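Local coordinates for protein reducing-end xylose-releasing exo-oligoxylanase Rex8A (Paenibacillus barcinonensis, PDB 6SUD) that hydrolyses xylooligosaccharides from their reducing ends, releasing xylose during the breakdown of xylan, at residues I184-I187 with P188-F192. The protein carries 1 engineered substitution. Sequence-based numbering, arbitrary orientation.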
ATOM      1  N   ILE A 184     -11.602   8.362  -0.448  1.00 10.24           N
ATOM      2  CA  ILE A 184     -10.366   8.881   0.204  1.00 10.23           C
ATOM      3  C   ILE A 184      -9.812  10.038  -0.638  1.00 10.13           C
ATOM      4  O   ILE A 184      -9.907   9.995  -1.880  1.00  9.74           O
ATOM      5  CB  ILE A 184      -9.341   7.753   0.428  1.00  9.61           C
ATOM      6  CG1 ILE A 184      -8.238   8.201   1.383  1.00  9.57           C
ATOM      7  CG2 ILE A 184      -8.809   7.216  -0.895  1.00 10.05           C
ATOM      8  CD1 ILE A 184      -7.295   7.097   1.805  1.00  9.46           C
ATOM      9  N   LYS A 185      -9.309  11.072   0.029  1.00 10.51           N
ATOM     10  CA  LYS A 185      -8.743  12.278  -0.625  1.00 11.38           C
ATOM     11  C   LYS A 185      -7.227  12.149  -0.751  1.00 10.98           C
ATOM     12  O   LYS A 185      -6.640  11.368  -0.019  1.00 11.29           O
ATOM     13  CB  LYS A 185      -9.043  13.528   0.197  1.00 12.22           C
ATOM     14  CG  LYS A 185     -10.513  13.846   0.338  1.00 13.10           C
ATOM     15  CD  LYS A 185     -10.718  15.131   1.103  1.00 14.39           C
ATOM     16  CE  LYS A 185     -11.665  14.987   2.271  1.00 14.85           C
ATOM     17  NZ  LYS A 185     -11.595  16.166   3.159  1.00 14.56           N
ATOM     18  N   PHE A 186      -6.623  12.986  -1.579  1.00 10.88           N
ATOM     19  CA  PHE A 186      -5.147  13.062  -1.718  1.00 10.79           C
ATOM     20  C   PHE A 186      -4.544  13.638  -0.423  1.00 10.25           C
ATOM     21  O   PHE A 186      -3.652  13.018   0.166  1.00  9.26           O
ATOM     22  CB  PHE A 186      -4.766  13.863  -2.961  1.00 11.08           C
ATOM     23  CG  PHE A 186      -3.346  14.349  -2.926  1.00 11.26           C
ATOM     24  CD1 PHE A 186      -2.301  13.442  -2.842  1.00 11.47           C
ATOM     25  CD2 PHE A 186      -3.059  15.702  -2.923  1.00 11.10           C
ATOM     26  CE1 PHE A 186      -0.990  13.881  -2.795  1.00 11.85           C
ATOM     27  CE2 PHE A 186      -1.746  16.142  -2.882  1.00 12.02           C
ATOM     28  CZ  PHE A 186      -0.717  15.233  -2.802  1.00 11.63           C
ATOM     29  N   ILE A 187      -5.040  14.792   0.019  1.00 10.39           N
ATOM     30  CA  ILE A 187      -4.779  15.358   1.379  1.00 10.22           C
ATOM     31  C   ILE A 187      -6.107  15.890   1.913  1.00 10.62           C
ATOM     32  O   ILE A 187      -7.028  16.096   1.144  1.00  9.91           O
ATOM     33  CB  ILE A 187      -3.668  16.431   1.375  1.00 10.24           C
ATOM     34  CG1 ILE A 187      -4.010  17.646   0.509  1.00 10.29           C
ATOM     35  CG2 ILE A 187      -2.333  15.800   0.994  1.00 10.24           C
ATOM     36  CD1 ILE A 187      -3.002  18.781   0.606  1.00 10.60           C
ATOM     37  N   PRO A 188      -6.259  16.084   3.240  1.00 11.42           N
ATOM     38  CA  PRO A 188      -7.554  16.485   3.806  1.00 12.22           C
ATOM     39  C   PRO A 188      -8.180  17.752   3.192  1.00 13.26           C
ATOM     40  O   PRO A 188      -9.407  17.841   3.144  1.00 13.24           O
ATOM     41  CB  PRO A 188      -7.220  16.704   5.291  1.00 12.22           C
ATOM     42  CG  PRO A 188      -6.033  15.799   5.550  1.00 11.96           C
ATOM     43  CD  PRO A 188      -5.233  15.844   4.268  1.00 11.71           C
ATOM     44  N   GLU A 189      -7.352  18.707   2.751  1.00 14.08           N
ATOM     45  CA  GLU A 189      -7.800  20.065   2.343  1.00 14.85           C
ATOM     46  C   GLU A 189      -8.271  20.098   0.880  1.00 15.31           C
ATOM     47  O   GLU A 189      -9.029  21.031   0.555  1.00 16.01           O
ATOM     48  CB  GLU A 189      -6.687  21.095   2.548  1.00 15.77           C
ATOM     49  CG  GLU A 189      -6.330  21.328   4.003  1.00 16.65           C
ATOM     50  CD  GLU A 189      -5.222  20.460   4.574  1.00 17.71           C
ATOM     51  OE1 GLU A 189      -4.750  19.528   3.865  1.00 17.28           O
ATOM     52  OE2 GLU A 189      -4.830  20.711   5.740  1.00 20.31           O
ATOM     53  N   LEU A 190      -7.849  19.160   0.019  1.00 14.94           N
ATOM     54  CA  LEU A 190      -8.032  19.297  -1.458  1.00 15.15           C
ATOM     55  C   LEU A 190      -9.108  18.344  -1.985  1.00 14.82           C
ATOM     56  O   LEU A 190      -9.183  17.190  -1.574  1.00 13.78           O
ATOM     57  CB  LEU A 190      -6.680  19.087  -2.146  1.00 16.16           C
ATOM     58  CG  LEU A 190      -5.613  20.130  -1.805  1.00 16.65           C
ATOM     59  CD1 LEU A 190      -4.329  19.876  -2.581  1.00 16.81           C
ATOM     60  CD2 LEU A 190      -6.118  21.544  -2.064  1.00 17.19           C
ATOM     61  N   PRO A 191      -9.988  18.814  -2.907  1.00 14.31           N
ATOM     62  CA  PRO A 191     -11.097  18.015  -3.423  1.00 14.31           C
ATOM     63  C   PRO A 191     -10.720  17.179  -4.655  1.00 13.62           C
ATOM     64  O   PRO A 191     -11.294  17.323  -5.710  1.00 13.16           O
ATOM     65  CB  PRO A 191     -12.115  19.097  -3.803  1.00 14.83           C
ATOM     66  CG  PRO A 191     -11.251  20.225  -4.320  1.00 14.97           C
ATOM     67  CD  PRO A 191      -9.985  20.169  -3.485  1.00 15.21           C
ATOM     68  N   PHE A 192      -9.709  16.339  -4.510  1.00 12.07           N
ATOM     69  CA  PHE A 192      -9.412  15.293  -5.514  1.00 11.38           C
ATOM     70  C   PHE A 192      -8.754  14.135  -4.790  1.00 10.43           C
ATOM     71  O   PHE A 192      -8.518  14.222  -3.561  1.00  9.60           O
ATOM     72  CB  PHE A 192      -8.556  15.822  -6.666  1.00 11.41           C
ATOM     73  CG  PHE A 192      -7.190  16.336  -6.297  1.00 11.66           C
ATOM     74  CD1 PHE A 192      -6.101  15.479  -6.223  1.00 11.29           C
ATOM     75  CD2 PHE A 192      -6.982  17.687  -6.076  1.00 11.70           C
ATOM     76  CE1 PHE A 192      -4.841  15.956  -5.916  1.00 11.65           C
ATOM     77  CE2 PHE A 192      -5.719  18.167  -5.766  1.00 11.91           C
ATOM     78  CZ  PHE A 192      -4.650  17.303  -5.691  1.00 11.46           C
TER
HETATM   79  O   HOH W   1      -7.098  16.049  -2.375  1.00 30.32           O
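Lys185 reaches across the inside of the loop to the backbone of Pro188: its NZ donates to Pro188 O at 2.8 Å, in the carbonyl plane and on a lone pair. A bend at chi3 (-127°) in an otherwise extended chain turns the ammonium onto that oxygen, while Lys185 CD passes 3.7 Å from Leu190 O. The same NZ also bonds Pro175 O, so two backbone oxygens grip this buried charge. A methionine in its place would probably leave Pro188 O and Pro175 O without their shared donor. At the loop mouth Phe186 N binds Phe192 O at 3.0 Å, its N-H pointing nearly straight (160°), and a water donates to both Leu190 O and Phe192 O and weakly accepts from Ile187 N, joining the two limbs of the loop. Chain reversal comes from a type I beta turn, Ile187 to Leu190, closed by a weak Leu190 N to Ile187 O bond, then an inverse gamma turn centred on Pro191; both lie in the connection between strand 183-184 and helix 200-209 in this family 8 glycosidase. Ile187 and Leu190 run side by side, Ile187 CD1 to Leu190 CD1 at 3.6 Å. Phe186 and Phe192 have nearly parallel planes (12°) but slide apart to 5.4 Å between ring centroids, so they are close at one corner, Phe186 CD2 to Phe192 CE1 at 3.5 Å, yet barely overlap; the Phe186 side chain lies about 6 Å from a bound xylose. The looser side is that of the partly exposed Leu190 and Glu189: Leu190 CD1 lies 4.4 Å from Phe186 CD2, near the plane of the ring at its edge.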